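Local coordinates for FYVE, RhoGEF and PH domain-containing protein 5 (Homo sapiens, PDB 3MPX) that activates the small GTPase CDC42 by promoting exchange of its bound GDP for GTP, and mediates activation of CDC42 in response to VEGF, at residues 173-184 / 197-208; 257-265 / 270-278. All blocks are in the same frame, centred on the assembly; numbering follows the deposited sequence.

Contact 1. Residues 173-184 / 197-208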
# COMPACT_ATOMS: atom_id res chain seq x y z
N LEU A 173 2.89 -0.82 6.95
CA LEU A 173 1.97 -0.38 7.98
C LEU A 173 0.51 -0.62 7.58
O LEU A 173 -0.26 -1.09 8.40
CB LEU A 173 2.23 1.09 8.33
CG LEU A 173 3.64 1.44 8.88
CD1 LEU A 173 3.77 2.93 9.14
CD2 LEU A 173 3.99 0.63 10.15
N PHE A 174 0.15 -0.36 6.30
CA PHE A 174 -1.21 -0.59 5.79
C PHE A 174 -1.48 -2.12 5.62
O PHE A 174 -2.62 -2.58 5.78
CB PHE A 174 -1.47 0.20 4.49
CG PHE A 174 -1.24 1.70 4.64
CD1 PHE A 174 -2.12 2.48 5.38
CD2 PHE A 174 -0.17 2.32 4.01
CE1 PHE A 174 -1.91 3.87 5.51
CE2 PHE A 174 0.03 3.71 4.14
CZ PHE A 174 -0.84 4.47 4.91
N GLN A 175 -0.41 -2.91 5.39
CA GLN A 175 -0.42 -4.35 5.30
C GLN A 175 -0.72 -4.98 6.65
O GLN A 175 -1.57 -5.88 6.72
CB GLN A 175 0.91 -4.86 4.72
CG GLN A 175 0.99 -4.73 3.18
CD GLN A 175 2.38 -4.97 2.62
OE1 GLN A 175 3.28 -5.48 3.28
NE2 GLN A 175 2.59 -4.58 1.38
N TYR A 176 -0.10 -4.49 7.75
CA TYR A 176 -0.39 -5.00 9.10
C TYR A 176 -1.89 -4.78 9.40
O TYR A 176 -2.56 -5.72 9.82
CB TYR A 176 0.45 -4.28 10.16
CG TYR A 176 1.94 -4.54 10.17
CD1 TYR A 176 2.45 -5.80 9.85
CD2 TYR A 176 2.83 -3.58 10.61
CE1 TYR A 176 3.82 -6.06 9.90
CE2 TYR A 176 4.20 -3.82 10.67
CZ TYR A 176 4.69 -5.06 10.28
OH TYR A 176 6.04 -5.28 10.32
N GLN A 177 -2.42 -3.58 9.09
CA GLN A 177 -3.83 -3.22 9.21
C GLN A 177 -4.73 -4.21 8.49
O GLN A 177 -5.61 -4.77 9.13
CB GLN A 177 -4.07 -1.81 8.67
CG GLN A 177 -3.68 -0.74 9.68
CD GLN A 177 -3.90 0.68 9.21
OE1 GLN A 177 -4.05 1.59 10.03
NE2 GLN A 177 -3.90 0.93 7.88
N VAL A 178 -4.47 -4.51 7.20
CA VAL A 178 -5.31 -5.46 6.45
C VAL A 178 -5.15 -6.90 6.99
O VAL A 178 -6.16 -7.57 7.19
CB VAL A 178 -5.23 -5.40 4.89
CG1 VAL A 178 -5.39 -3.99 4.37
CG2 VAL A 178 -3.95 -6.02 4.35
N LEU A 179 -3.91 -7.35 7.26
CA LEU A 179 -3.64 -8.69 7.77
C LEU A 179 -4.25 -8.88 9.16
O LEU A 179 -4.90 -9.90 9.39
CB LEU A 179 -2.13 -8.98 7.83
CG LEU A 179 -1.49 -9.50 6.55
CD1 LEU A 179 -0.13 -8.89 6.34
CD2 LEU A 179 -1.33 -11.00 6.60
N LEU A 180 -4.05 -7.89 10.06
CA LEU A 180 -4.49 -7.96 11.44
C LEU A 180 -6.00 -7.92 11.57
O LEU A 180 -6.56 -8.56 12.48
CB LEU A 180 -3.80 -6.91 12.30
CG LEU A 180 -2.32 -7.26 12.63
CD1 LEU A 180 -1.57 -6.06 13.07
CD2 LEU A 180 -2.22 -8.36 13.69
N THR A 181 -6.67 -7.26 10.60
CA THR A 181 -8.13 -7.25 10.51
C THR A 181 -8.62 -8.63 10.03
O THR A 181 -9.63 -9.10 10.52
CB THR A 181 -8.59 -6.07 9.67
OG1 THR A 181 -8.15 -4.89 10.35
CG2 THR A 181 -10.10 -6.05 9.47
N ASP A 182 -7.88 -9.30 9.13
CA ASP A 182 -8.27 -10.64 8.70
C ASP A 182 -7.99 -11.65 9.82
O ASP A 182 -8.69 -12.65 9.95
CB ASP A 182 -7.60 -11.03 7.39
CG ASP A 182 -8.44 -10.62 6.19
OD1 ASP A 182 -9.05 -11.52 5.56
OD2 ASP A 182 -8.54 -9.40 5.92
N TYR A 183 -6.99 -11.36 10.65
CA TYR A 183 -6.60 -12.17 11.79
C TYR A 183 -7.65 -12.08 12.90
O TYR A 183 -8.00 -13.10 13.48
CB TYR A 183 -5.24 -11.70 12.30
CG TYR A 183 -4.70 -12.50 13.47
CD1 TYR A 183 -4.24 -13.80 13.30
CD2 TYR A 183 -4.58 -11.92 14.73
CE1 TYR A 183 -3.68 -14.52 14.36
CE2 TYR A 183 -4.03 -12.63 15.80
CZ TYR A 183 -3.59 -13.93 15.61
OH TYR A 183 -3.07 -14.63 16.67
N LEU A 184 -8.17 -10.87 13.16
CA LEU A 184 -9.17 -10.59 14.20
C LEU A 184 -10.50 -11.28 13.90
O LEU A 184 -11.13 -11.80 14.84
CB LEU A 184 -9.35 -9.05 14.35
CG LEU A 184 -10.32 -8.49 15.43
CD1 LEU A 184 -9.63 -8.25 16.76
CD2 LEU A 184 -10.98 -7.21 14.94
N THR A 197 -5.03 -7.89 19.45
CA THR A 197 -5.10 -7.61 18.00
C THR A 197 -5.72 -6.21 17.81
O THR A 197 -5.21 -5.43 17.01
CB THR A 197 -5.83 -8.75 17.24
OG1 THR A 197 -5.13 -9.98 17.45
CG2 THR A 197 -5.92 -8.49 15.73
N GLN A 198 -6.78 -5.89 18.59
CA GLN A 198 -7.46 -4.60 18.59
C GLN A 198 -6.47 -3.49 19.01
O GLN A 198 -6.42 -2.43 18.36
CB GLN A 198 -8.65 -4.64 19.55
CG GLN A 198 -9.92 -5.17 18.92
CD GLN A 198 -11.06 -5.32 19.89
OE1 GLN A 198 -10.92 -5.88 20.99
NE2 GLN A 198 -12.25 -4.92 19.46
N GLY A 199 -5.69 -3.77 20.05
CA GLY A 199 -4.67 -2.88 20.59
C GLY A 199 -3.55 -2.61 19.60
O GLY A 199 -3.12 -1.47 19.46
N ALA A 200 -3.09 -3.68 18.91
CA ALA A 200 -2.08 -3.61 17.84
C ALA A 200 -2.65 -2.86 16.64
O ALA A 200 -1.92 -2.16 15.93
CB ALA A 200 -1.67 -5.01 17.41
N LEU A 201 -3.97 -2.96 16.45
CA LEU A 201 -4.61 -2.28 15.34
C LEU A 201 -4.72 -0.80 15.58
O LEU A 201 -4.58 -0.02 14.63
CB LEU A 201 -5.98 -2.88 15.00
CG LEU A 201 -5.91 -4.02 13.99
CD1 LEU A 201 -7.20 -4.83 13.97
CD2 LEU A 201 -5.53 -3.51 12.63
N SER A 202 -4.94 -0.40 16.83
CA SER A 202 -5.08 1.01 17.17
C SER A 202 -3.69 1.66 17.25
O SER A 202 -3.53 2.83 16.84
CB SER A 202 -5.89 1.18 18.46
OG SER A 202 -5.10 0.85 19.59
N LEU A 203 -2.68 0.88 17.70
CA LEU A 203 -1.28 1.28 17.81
C LEU A 203 -0.77 1.64 16.40
O LEU A 203 -0.14 2.67 16.24
CB LEU A 203 -0.45 0.14 18.46
CG LEU A 203 1.05 0.38 18.75
CD1 LEU A 203 1.52 -0.39 19.98
CD2 LEU A 203 1.93 -0.07 17.58
N ILE A 204 -1.07 0.80 15.40
CA ILE A 204 -0.64 1.01 14.01
C ILE A 204 -1.45 2.13 13.38
O ILE A 204 -0.90 2.88 12.57
CB ILE A 204 -0.70 -0.31 13.18
CG1 ILE A 204 0.41 -1.28 13.61
CG2 ILE A 204 -0.64 -0.06 11.66
CD1 ILE A 204 0.02 -2.74 13.39
N SER A 205 -2.75 2.25 13.75
CA SER A 205 -3.61 3.29 13.18
C SER A 205 -3.15 4.65 13.64
O SER A 205 -3.25 5.57 12.87
CB SER A 205 -5.08 3.06 13.50
OG SER A 205 -5.44 3.55 14.79
N LYS A 206 -2.57 4.75 14.87
CA LYS A 206 -1.99 5.98 15.42
C LYS A 206 -0.84 6.41 14.50
O LYS A 206 -0.72 7.60 14.18
CB LYS A 206 -1.48 5.75 16.85
CG LYS A 206 -2.38 6.31 17.97
CD LYS A 206 -2.91 5.24 18.96
CE LYS A 206 -1.88 4.51 19.82
NZ LYS A 206 -2.45 3.36 20.60
N VAL A 207 -0.05 5.43 14.00
CA VAL A 207 1.08 5.66 13.10
C VAL A 207 0.62 5.99 11.66
O VAL A 207 1.13 6.95 11.10
CB VAL A 207 2.12 4.50 13.11
CG1 VAL A 207 3.39 4.89 12.36
CG2 VAL A 207 2.47 4.09 14.54
N THR A 208 -0.30 5.19 11.07
CA THR A 208 -0.81 5.39 9.69
C THR A 208 -1.62 6.68 9.55
O THR A 208 -1.71 7.24 8.45
CB THR A 208 -1.62 4.20 9.18
OG1 THR A 208 -2.66 3.90 10.10
CG2 THR A 208 -0.77 2.98 8.94
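Thr197 opens the contact by setting its methyl CG2 against CB of Leu184, 3.7 Å away, and against the backbone O of Leu180. Its hydroxyl OG1 lies at the edge of the Tyr183 ring, in the ring plane, while hydrogen-bonding to Glu193 O; Tyr183 OH bonds to the side-chain carboxylate (OE1) of the same residue. One turn on, Leu201 turns its two methyls to the first helix, CD2 resting 3.8 Å from Leu180 CB and both lying beside Thr181 OG1, which is itself bonded back to Gln177 O. Ile204 is the knob: its side chain enters a hole formed by Leu173, Tyr176, Gln177 and Leu180, with CD1 3.7 Å from Leu180 CD1 and CG2 3.7 Å from Gln177 CG. Val207 CG1 then meets Leu173 CD1. Thr208 closes the row with both branches: CG2 packs on Leu173 and Phe174, and OG1, held between backbone N and carbonyl carbon (chi1 54°), donates to Gln177 OE1 over 2.7 Å from above the amide plane, 40° out of it. The two helices, antiparallel at 155° with axes 9.8 Å apart, pack with Ile204 as a single knob in a hole, within the all-helical bundle of the DH (RhoGEF) domain.

Contact 2. Residues 257-265 / 270-278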
# COMPACT_ATOMS: atom_id res chain seq x y z
N ASN A 257 -30.23 -10.43 -19.42
CA ASN A 257 -29.67 -10.76 -18.11
C ASN A 257 -28.78 -9.61 -17.60
O ASN A 257 -28.11 -8.94 -18.41
CB ASN A 257 -28.88 -12.08 -18.17
N ARG A 258 -28.84 -9.34 -16.28
CA ARG A 258 -28.08 -8.27 -15.62
C ARG A 258 -27.28 -8.85 -14.45
O ARG A 258 -27.87 -9.33 -13.46
CB ARG A 258 -29.02 -7.13 -15.18
N ARG A 259 -25.93 -8.86 -14.60
CA ARG A 259 -24.99 -9.39 -13.60
C ARG A 259 -24.11 -8.27 -13.03
O ARG A 259 -23.62 -7.44 -13.80
CB ARG A 259 -24.14 -10.53 -14.17
CG ARG A 259 -24.80 -11.90 -14.02
N PRO A 260 -23.93 -8.21 -11.69
CA PRO A 260 -23.15 -7.10 -11.09
C PRO A 260 -21.63 -7.16 -11.29
O PRO A 260 -21.00 -8.21 -11.11
CB PRO A 260 -23.49 -7.20 -9.61
CG PRO A 260 -23.79 -8.64 -9.39
CD PRO A 260 -24.48 -9.10 -10.64
N ARG A 261 -21.04 -6.00 -11.62
CA ARG A 261 -19.60 -5.86 -11.79
C ARG A 261 -19.11 -4.64 -11.00
O ARG A 261 -19.59 -3.52 -11.24
CB ARG A 261 -19.20 -5.76 -13.29
CG ARG A 261 -19.55 -6.98 -14.17
CD ARG A 261 -18.70 -8.22 -13.93
NE ARG A 261 -19.41 -9.28 -13.22
CZ ARG A 261 -19.97 -10.34 -13.81
NH1 ARG A 261 -19.91 -10.49 -15.13
NH2 ARG A 261 -20.59 -11.26 -13.07
N HIS A 262 -18.16 -4.85 -10.06
CA HIS A 262 -17.61 -3.77 -9.25
C HIS A 262 -16.39 -3.18 -9.92
O HIS A 262 -15.46 -3.92 -10.22
CB HIS A 262 -17.30 -4.23 -7.81
CG HIS A 262 -17.06 -3.08 -6.89
ND1 HIS A 262 -18.10 -2.43 -6.27
CD2 HIS A 262 -15.90 -2.43 -6.61
CE1 HIS A 262 -17.55 -1.44 -5.59
NE2 HIS A 262 -16.22 -1.40 -5.77
N LEU A 263 -16.39 -1.85 -10.14
CA LEU A 263 -15.32 -1.14 -10.86
C LEU A 263 -14.35 -0.30 -10.02
O LEU A 263 -14.79 0.67 -9.38
CB LEU A 263 -15.93 -0.16 -11.91
CG LEU A 263 -16.89 -0.65 -12.99
CD1 LEU A 263 -17.04 0.40 -14.04
CD2 LEU A 263 -16.41 -1.93 -13.66
N PHE A 264 -13.02 -0.56 -10.13
CA PHE A 264 -11.99 0.27 -9.49
C PHE A 264 -11.27 1.10 -10.58
O PHE A 264 -10.44 0.56 -11.30
CB PHE A 264 -11.00 -0.56 -8.69
CG PHE A 264 -11.55 -1.33 -7.53
CD1 PHE A 264 -11.72 -0.73 -6.28
CD2 PHE A 264 -11.88 -2.68 -7.66
CE1 PHE A 264 -12.19 -1.46 -5.20
CE2 PHE A 264 -12.37 -3.40 -6.56
CZ PHE A 264 -12.51 -2.79 -5.34
N LEU A 265 -11.64 2.39 -10.72
CA LEU A 265 -11.06 3.29 -11.72
C LEU A 265 -9.84 4.10 -11.19
O LEU A 265 -9.96 4.93 -10.29
CB LEU A 265 -12.12 4.24 -12.36
CG LEU A 265 -11.62 5.50 -13.10
CD1 LEU A 265 -11.21 5.20 -14.52
CD2 LEU A 265 -12.66 6.58 -13.10
N LEU A 270 -8.07 0.29 -15.31
CA LEU A 270 -9.45 0.10 -14.86
C LEU A 270 -9.69 -1.34 -14.44
O LEU A 270 -9.72 -2.24 -15.29
CB LEU A 270 -10.50 0.53 -15.91
CG LEU A 270 -11.97 0.38 -15.51
CD1 LEU A 270 -12.60 1.72 -15.21
CD2 LEU A 270 -12.77 -0.34 -16.58
N LEU A 271 -9.86 -1.57 -13.12
CA LEU A 271 -10.14 -2.90 -12.61
C LEU A 271 -11.63 -3.16 -12.79
O LEU A 271 -12.46 -2.30 -12.47
CB LEU A 271 -9.70 -3.10 -11.15
CG LEU A 271 -8.25 -2.73 -10.75
CD1 LEU A 271 -7.99 -3.12 -9.30
CD2 LEU A 271 -7.21 -3.41 -11.65
N TYR A 272 -11.93 -4.33 -13.38
CA TYR A 272 -13.27 -4.83 -13.70
C TYR A 272 -13.41 -6.08 -12.88
O TYR A 272 -12.69 -7.05 -13.12
CB TYR A 272 -13.34 -5.13 -15.21
CG TYR A 272 -14.72 -5.45 -15.74
CD1 TYR A 272 -15.07 -6.75 -16.12
CD2 TYR A 272 -15.65 -4.44 -15.95
CE1 TYR A 272 -16.32 -7.03 -16.65
CE2 TYR A 272 -16.92 -4.72 -16.46
CZ TYR A 272 -17.24 -6.02 -16.82
OH TYR A 272 -18.49 -6.27 -17.34
N THR A 273 -14.24 -6.02 -11.84
CA THR A 273 -14.35 -7.15 -10.91
C THR A 273 -15.81 -7.67 -10.78
O THR A 273 -16.71 -7.21 -11.49
CB THR A 273 -13.70 -6.80 -9.49
OG1 THR A 273 -14.63 -6.13 -8.64
CG2 THR A 273 -12.43 -5.98 -9.57
N TYR A 274 -16.00 -8.66 -9.87
CA TYR A 274 -17.28 -9.23 -9.49
C TYR A 274 -17.36 -9.22 -7.95
O TYR A 274 -16.54 -9.87 -7.28
CB TYR A 274 -17.48 -10.66 -10.03
CG TYR A 274 -18.57 -11.41 -9.29
CD1 TYR A 274 -19.91 -11.05 -9.43
CD2 TYR A 274 -18.26 -12.44 -8.42
CE1 TYR A 274 -20.92 -11.71 -8.72
CE2 TYR A 274 -19.26 -13.10 -7.69
CZ TYR A 274 -20.59 -12.74 -7.86
OH TYR A 274 -21.58 -13.39 -7.17
N PRO A 275 -18.39 -8.57 -7.39
CA PRO A 275 -18.51 -8.55 -5.92
C PRO A 275 -19.01 -9.86 -5.33
O PRO A 275 -20.11 -10.31 -5.63
CB PRO A 275 -19.47 -7.39 -5.65
CG PRO A 275 -20.16 -7.12 -6.91
CD PRO A 275 -19.43 -7.76 -8.04
N GLN A 276 -18.20 -10.46 -4.45
CA GLN A 276 -18.54 -11.71 -3.75
C GLN A 276 -19.21 -11.46 -2.38
O GLN A 276 -19.08 -10.36 -1.84
CB GLN A 276 -17.30 -12.61 -3.59
CG GLN A 276 -16.67 -13.06 -4.91
CD GLN A 276 -15.25 -13.59 -4.76
OE1 GLN A 276 -14.37 -13.30 -5.58
NE2 GLN A 276 -15.00 -14.39 -3.72
N LYS A 277 -19.90 -12.49 -1.83
CA LYS A 277 -20.59 -12.51 -0.52
C LYS A 277 -19.65 -12.14 0.65
O LYS A 277 -20.10 -11.64 1.67
CB LYS A 277 -21.22 -13.89 -0.28
N ASP A 278 -18.34 -12.40 0.45
CA ASP A 278 -17.17 -12.14 1.30
C ASP A 278 -16.84 -10.66 1.54
O ASP A 278 -16.01 -10.34 2.40
CB ASP A 278 -15.93 -12.70 0.57
CG ASP A 278 -15.83 -14.19 0.49
OD1 ASP A 278 -15.81 -14.85 1.57
OD2 ASP A 278 -15.68 -14.71 -0.64
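Leu263 and Tyr272 face each other as a non-hydrogen-bonded pair, their side chains running alongside one another in the same direction, so that methyl CD2 of Leu263 comes 3.5 Å from Tyr272 CD2. On the same face Leu265 and Leu270 meet through their CD1 methyls, and Trp328 and Leu332 of helix 322-334 cover these leucines. The other face carries Phe264 and Leu271, whose CB atoms are 3.8 Å apart; methyl CG2 of Thr273 reaches the edge of the Phe264 ring in its plane, and His262 CD2 lies over one face of that ring, near its rim. The two strands form an antiparallel hairpin of the PH domain, whose strongly bent sheet is capped by the C-terminal helix. Phe264 and Leu271 are the hydrogen-bonded pair, joined by Phe264 N to Leu271 O at 3.0 Å and Leu271 N to Phe264 O at 2.9 Å. Further out, His262 O is gripped twice, by Thr273 N at 2.9 Å and Thr273 OG1 at 2.8 Å, from opposite faces of its carbonyl plane; with chi1 85° the hydroxyl stands between its own backbone N and carbonyl carbon, from where it reaches across to the His262 carbonyl. The His262 imidazole bonds instead to Thr249 and Glu247. At the outer edge Arg261 bends at chi2 and chi3, laying CG 3.4 Å from Tyr272 OH and presenting its guanidinium edge to Tyr274 CD1, the two planes 80° apart.

Contact 1 closes before contact 2 opens along the chain, and each belongs to its own domain: the first joins helices 162-184 and 192-214 of the DH domain, the second strands 257-266 and 269-275 of the first PH domain. Their centres lie 27 Å apart and their nearest atoms about 8 Å, so they do not touch. Helix 218-230 forms the bridge. It packs on Phe174 and Val178 of the 173-184 segment and leads into strand 231-232, which pairs with strand 281-288 at one side of the PH sheet. The exchange domain and its PH partner are thus consecutive folded units, connected by a helix that leans on the DH bundle.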